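Local coordinates for protein polyhedrin (PDB 5A9A) that forms the crystalline lattice of cypovirus polyhedra, the insect virus occlusion bodies that probably shelter embedded virus particles, and binds uridine 5'-triphosphate, at residues I39-D51 / G60-K72. Numbering follows the deposited sequence.
Sequences IFIYKNGSYRLID and GYFNWRDMLYMDK
With CG trans to the backbone N (chi1 -170°), Y69 swings its ring edge-on over the face of Y42, the two planes 60° apart and Y69 CD1 above the ring centre. R48 leaves its strand extended and bends at chi3 (61°), which carries the guanidinium to the backbone of 66-69. There R48 NH2 gives a hydrogen bond of 2.7 Å to D66 O, in the carbonyl plane, while L68 O sits over one guanidinium face; a water bridges R48 NH1 to D66 O. Y42 OH accepts from R48 NE (2.9 Å) and donates to M67 O (2.9 Å), so arginine and tyrosine together hold the 66-67 backbone by its carbonyls. A second water ties Y69 OH to Y47 O. The edge of F40 meets the face of F62 in a T-shaped pair, centroids 5.0 Å apart; I50 CD1 packs on F62 CZ, and the doubly bent M67 lays its sulfur and CE against F40 CE1. Y207 OH donates a hydrogen bond to Y69 O, and their rings meet edge-to-face. The contact joins a beta hairpin, closed by the type I turn 42-45, to the end of strand 57-62 and the segment that follows, where L68 lies beside H79 and Y69 beside E101 of the UTP site.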
loop_
_atom_site.group_PDB
_atom_site.type_symbol
_atom_site.label_atom_id
_atom_site.label_comp_id
_atom_site.label_asym_id
_atom_site.label_seq_id
_atom_site.Cartn_x
_atom_site.Cartn_y
_atom_site.Cartn_z
ATOM N N ILE A 39 15.163 11.766 0.910
ATOM C CA ILE A 39 16.483 11.523 1.476
ATOM C C ILE A 39 16.561 12.003 2.922
ATOM O O ILE A 39 16.380 13.190 3.200
ATOM C CB ILE A 39 17.575 12.250 0.668
ATOM C CG1 ILE A 39 17.377 12.000 -0.828
ATOM C CG2 ILE A 39 18.957 11.795 1.122
ATOM C CD1 ILE A 39 18.204 12.905 -1.707
ATOM N N PHE A 40 16.833 11.078 3.837
ATOM C CA PHE A 40 17.012 11.426 5.241
ATOM C C PHE A 40 18.493 11.562 5.572
ATOM O O PHE A 40 19.321 10.804 5.067
ATOM C CB PHE A 40 16.383 10.364 6.144
ATOM C CG PHE A 40 14.889 10.271 6.025
ATOM C CD1 PHE A 40 14.067 11.091 6.783
ATOM C CD2 PHE A 40 14.306 9.357 5.162
ATOM C CE1 PHE A 40 12.689 11.003 6.679
ATOM C CE2 PHE A 40 12.931 9.266 5.052
ATOM C CZ PHE A 40 12.121 10.088 5.812
ATOM N N ILE A 41 18.817 12.534 6.418
ATOM C CA ILE A 41 20.179 12.712 6.905
ATOM C C ILE A 41 20.234 12.295 8.366
ATOM O O ILE A 41 19.330 12.619 9.136
ATOM C CB ILE A 41 20.635 14.178 6.787
ATOM C CG1 ILE A 41 20.334 14.716 5.387
ATOM C CG2 ILE A 41 22.121 14.293 7.107
ATOM C CD1 ILE A 41 20.770 16.150 5.177
ATOM N N TYR A 42 21.290 11.585 8.749
ATOM C CA TYR A 42 21.380 11.034 10.099
ATOM C C TYR A 42 22.561 11.573 10.900
ATOM O O TYR A 42 23.407 12.299 10.375
ATOM C CB TYR A 42 21.411 9.506 10.028
ATOM C CG TYR A 42 20.102 8.948 9.527
ATOM C CD1 TYR A 42 19.857 8.814 8.165
ATOM C CD2 TYR A 42 19.095 8.597 10.412
ATOM C CE1 TYR A 42 18.657 8.323 7.702
ATOM C CE2 TYR A 42 17.890 8.103 9.960
ATOM C CZ TYR A 42 17.674 7.968 8.604
ATOM O OH TYR A 42 16.471 7.485 8.148
ATOM N N LYS A 43 22.598 11.213 12.180
ATOM C CA LYS A 43 23.587 11.746 13.106
ATOM C C LYS A 43 24.987 11.206 12.837
ATOM O O LYS A 43 25.956 11.686 13.422
ATOM C CB LYS A 43 23.178 11.440 14.548
ATOM C CG LYS A 43 21.973 12.235 15.033
ATOM C CD LYS A 43 21.456 11.696 16.357
ATOM C CE LYS A 43 20.197 12.416 16.811
ATOM N NZ LYS A 43 20.488 13.655 17.584
ATOM N N ASN A 44 25.094 10.209 11.963
ATOM C CA ASN A 44 26.402 9.719 11.539
ATOM C C ASN A 44 26.842 10.391 10.240
ATOM O O ASN A 44 27.861 10.028 9.659
ATOM C CB ASN A 44 26.398 8.195 11.378
ATOM C CG ASN A 44 25.415 7.718 10.328
ATOM O OD1 ASN A 44 24.749 8.517 9.667
ATOM N ND2 ASN A 44 25.329 6.403 10.160
ATOM N N GLY A 45 26.062 11.371 9.792
ATOM C CA GLY A 45 26.412 12.159 8.625
ATOM C C GLY A 45 26.125 11.462 7.307
ATOM O O GLY A 45 26.488 11.965 6.242
ATOM N N SER A 46 25.474 10.304 7.370
ATOM C CA SER A 46 25.175 9.537 6.166
ATOM C C SER A 46 23.697 9.626 5.811
ATOM O O SER A 46 22.903 10.196 6.559
ATOM C CB SER A 46 25.592 8.077 6.339
ATOM O OG SER A 46 26.998 7.974 6.490
ATOM N N TYR A 47 23.338 9.047 4.669
ATOM C CA TYR A 47 22.009 9.227 4.103
ATOM C C TYR A 47 21.264 7.914 3.902
ATOM O O TYR A 47 21.867 6.861 3.714
ATOM C CB TYR A 47 22.123 9.947 2.757
ATOM C CG TYR A 47 22.912 11.231 2.834
ATOM C CD1 TYR A 47 24.293 11.226 2.687
ATOM C CD2 TYR A 47 22.279 12.445 3.064
ATOM C CE1 TYR A 47 25.019 12.395 2.761
ATOM C CE2 TYR A 47 22.997 13.617 3.142
ATOM C CZ TYR A 47 24.368 13.588 2.988
ATOM O OH TYR A 47 25.090 14.758 3.067
ATOM N N ARG A 48 19.940 7.999 3.944
ATOM C CA ARG A 48 19.078 6.902 3.534
ATOM C C ARG A 48 18.106 7.447 2.499
ATOM O O ARG A 48 17.341 8.366 2.788
ATOM C CB ARG A 48 18.320 6.326 4.729
ATOM C CG ARG A 48 17.526 5.072 4.406
ATOM C CD ARG A 48 16.836 4.519 5.642
ATOM N NE ARG A 48 15.879 5.468 6.205
ATOM C CZ ARG A 48 14.592 5.209 6.424
ATOM N NH1 ARG A 48 14.087 4.009 6.160
ATOM N NH2 ARG A 48 13.810 6.149 6.937
ATOM N N LEU A 49 18.148 6.885 1.296
ATOM C CA LEU A 49 17.396 7.426 0.170
ATOM C C LEU A 49 16.310 6.464 -0.289
ATOM O O LEU A 49 16.575 5.293 -0.560
ATOM C CB LEU A 49 18.349 7.740 -0.988
ATOM C CG LEU A 49 17.757 8.472 -2.197
ATOM C CD1 LEU A 49 18.841 9.256 -2.917
ATOM C CD2 LEU A 49 17.069 7.504 -3.149
ATOM N N ILE A 50 15.084 6.967 -0.381
ATOM C CA ILE A 50 13.965 6.158 -0.849
ATOM C C ILE A 50 13.446 6.696 -2.175
ATOM O O ILE A 50 12.986 7.833 -2.266
ATOM C CB ILE A 50 12.828 6.103 0.179
ATOM C CG1 ILE A 50 13.366 5.623 1.530
ATOM C CG2 ILE A 50 11.721 5.181 -0.304
ATOM C CD1 ILE A 50 13.905 6.737 2.405
ATOM N N ASP A 51 13.517 5.850 -3.197
ATOM C CA ASP A 51 13.235 6.250 -4.568
ATOM C C ASP A 51 11.825 5.838 -4.988
ATOM O O ASP A 51 11.486 4.655 -4.976
ATOM C CB ASP A 51 14.281 5.618 -5.492
ATOM C CG ASP A 51 13.972 5.822 -6.963
ATOM O OD1 ASP A 51 13.361 6.852 -7.308
ATOM O OD2 ASP A 51 14.344 4.949 -7.777
ATOM N N GLY A 60 2.255 9.169 -0.360
ATOM C CA GLY A 60 2.712 8.173 0.583
ATOM C C GLY A 60 3.073 8.841 1.889
ATOM O O GLY A 60 2.794 10.025 2.090
ATOM N N TYR A 61 3.707 8.085 2.776
ATOM C CA TYR A 61 4.022 8.597 4.095
ATOM C C TYR A 61 5.160 7.818 4.721
ATOM O O TYR A 61 5.522 6.734 4.265
ATOM C CB TYR A 61 2.800 8.468 5.002
ATOM C CG TYR A 61 2.449 7.024 5.287
ATOM C CD1 TYR A 61 1.715 6.278 4.376
ATOM C CD2 TYR A 61 2.870 6.404 6.453
ATOM C CE1 TYR A 61 1.400 4.959 4.623
ATOM C CE2 TYR A 61 2.557 5.084 6.712
ATOM C CZ TYR A 61 1.823 4.367 5.793
ATOM O OH TYR A 61 1.510 3.049 6.041
ATOM N N PHE A 62 5.717 8.394 5.776
ATOM C CA PHE A 62 6.589 7.676 6.682
ATOM C C PHE A 62 6.000 7.853 8.066
ATOM O O PHE A 62 5.952 8.973 8.569
ATOM C CB PHE A 62 8.002 8.262 6.651
ATOM C CG PHE A 62 8.762 7.959 5.393
ATOM C CD1 PHE A 62 8.436 8.585 4.201
ATOM C CD2 PHE A 62 9.808 7.055 5.407
ATOM C CE1 PHE A 62 9.138 8.309 3.043
ATOM C CE2 PHE A 62 10.517 6.777 4.252
ATOM C CZ PHE A 62 10.177 7.402 3.068
ATOM N N ASN A 63 5.528 6.773 8.682
ATOM C CA ASN A 63 5.085 6.869 10.067
ATOM C C ASN A 63 6.328 7.044 10.920
ATOM O O ASN A 63 7.439 6.982 10.395
ATOM C CB ASN A 63 4.263 5.649 10.494
ATOM C CG ASN A 63 5.058 4.350 10.470
ATOM O OD1 ASN A 63 6.271 4.337 10.676
ATOM N ND2 ASN A 63 4.364 3.247 10.226
ATOM N N TRP A 64 6.163 7.270 12.218
ATOM C CA TRP A 64 7.314 7.585 13.054
ATOM C C TRP A 64 8.403 6.521 12.925
ATOM O O TRP A 64 9.576 6.842 12.742
ATOM C CB TRP A 64 6.916 7.737 14.521
ATOM C CG TRP A 64 8.083 8.109 15.370
ATOM C CD1 TRP A 64 8.513 9.367 15.661
ATOM C CD2 TRP A 64 8.995 7.213 16.014
ATOM N NE1 TRP A 64 9.633 9.314 16.451
ATOM C CE2 TRP A 64 9.949 8.002 16.684
ATOM C CE3 TRP A 64 9.094 5.821 16.093
ATOM C CZ2 TRP A 64 10.991 7.447 17.423
ATOM C CZ3 TRP A 64 10.127 5.270 16.832
ATOM C CH2 TRP A 64 11.060 6.082 17.488
ATOM N N ARG A 65 8.007 5.256 13.020
ATOM C CA ARG A 65 8.953 4.148 12.953
ATOM C C ARG A 65 9.694 4.134 11.620
ATOM O O ARG A 65 10.875 3.794 11.563
ATOM C CB ARG A 65 8.219 2.821 13.148
ATOM C CG ARG A 65 9.129 1.637 13.430
ATOM C CD ARG A 65 9.750 1.731 14.818
ATOM N NE ARG A 65 10.530 0.538 15.139
ATOM C CZ ARG A 65 10.297 -0.271 16.170
ATOM N NH1 ARG A 65 9.314 -0.018 17.024
ATOM N NH2 ARG A 65 11.069 -1.333 16.358
ATOM N N ASP A 66 8.994 4.507 10.551
ATOM C CA ASP A 66 9.575 4.511 9.212
ATOM C C ASP A 66 10.710 5.520 9.071
ATOM O O ASP A 66 11.464 5.474 8.101
ATOM C CB ASP A 66 8.496 4.824 8.168
ATOM C CG ASP A 66 7.460 3.716 8.047
ATOM O OD1 ASP A 66 7.814 2.546 8.286
ATOM O OD2 ASP A 66 6.294 4.016 7.709
ATOM N N MET A 67 10.828 6.428 10.035
ATOM C CA MET A 67 11.829 7.487 9.965
ATOM C C MET A 67 13.219 6.970 10.314
ATOM O O MET A 67 14.224 7.554 9.906
ATOM C CB MET A 67 11.468 8.631 10.923
ATOM C CG MET A 67 10.110 9.281 10.669
ATOM S SD MET A 67 10.041 10.331 9.198
ATOM C CE MET A 67 10.928 11.787 9.758
ATOM N N LEU A 68 13.277 5.874 11.067
ATOM C CA LEU A 68 14.539 5.414 11.638
ATOM C C LEU A 68 15.514 4.867 10.594
ATOM O O LEU A 68 15.120 4.386 9.530
ATOM C CB LEU A 68 14.293 4.366 12.725
ATOM C CG LEU A 68 13.375 4.806 13.868
ATOM C CD1 LEU A 68 13.351 3.746 14.956
ATOM C CD2 LEU A 68 13.811 6.148 14.443
ATOM N N TYR A 69 16.796 4.943 10.937
ATOM C CA TYR A 69 17.895 4.609 10.041
ATOM C C TYR A 69 17.851 3.167 9.532
ATOM O O TYR A 69 17.886 2.928 8.324
ATOM C CB TYR A 69 19.214 4.861 10.775
ATOM C CG TYR A 69 20.448 4.792 9.906
ATOM C CD1 TYR A 69 20.572 5.584 8.774
ATOM C CD2 TYR A 69 21.501 3.950 10.235
ATOM C CE1 TYR A 69 21.709 5.535 7.990
ATOM C CE2 TYR A 69 22.637 3.888 9.454
ATOM C CZ TYR A 69 22.737 4.686 8.334
ATOM O OH TYR A 69 23.867 4.628 7.553
ATOM N N MET A 70 17.782 2.206 10.449
ATOM C CA MET A 70 17.832 0.796 10.071
ATOM C C MET A 70 16.811 -0.043 10.833
ATOM O O MET A 70 16.048 -0.799 10.234
ATOM C CB MET A 70 19.240 0.242 10.294
ATOM C CG MET A 70 20.270 0.833 9.352
ATOM S SD MET A 70 21.736 -0.197 9.162
ATOM C CE MET A 70 22.231 0.264 7.503
ATOM N N ASP A 71 16.805 0.086 12.154
ATOM C CA ASP A 71 15.849 -0.638 12.977
ATOM C C ASP A 71 16.093 -2.145 12.881
ATOM O O ASP A 71 15.191 -2.910 12.537
ATOM C CB ASP A 71 14.424 -0.303 12.531
ATOM C CG ASP A 71 13.444 -0.251 13.687
ATOM O OD1 ASP A 71 13.782 -0.732 14.788
ATOM O OD2 ASP A 71 12.330 0.274 13.488
ATOM N N LYS A 72 17.319 -2.563 13.184
ATOM C CA LYS A 72 17.682 -3.976 13.164
ATOM C C LYS A 72 17.132 -4.698 14.389
ATOM O O LYS A 72 16.827 -4.069 15.402
ATOM C CB LYS A 72 19.200 -4.134 13.141
ATOM C CG LYS A 72 19.850 -3.989 11.774
ATOM C CD LYS A 72 21.363 -3.860 11.912
ATOM C CE LYS A 72 21.904 -4.766 13.014
ATOM N NZ LYS A 72 23.346 -4.529 13.295
HETATM O O HOH W 1 23.676 5.593 5.177
HETATM O O HOH W 2 11.426 3.357 6.052
#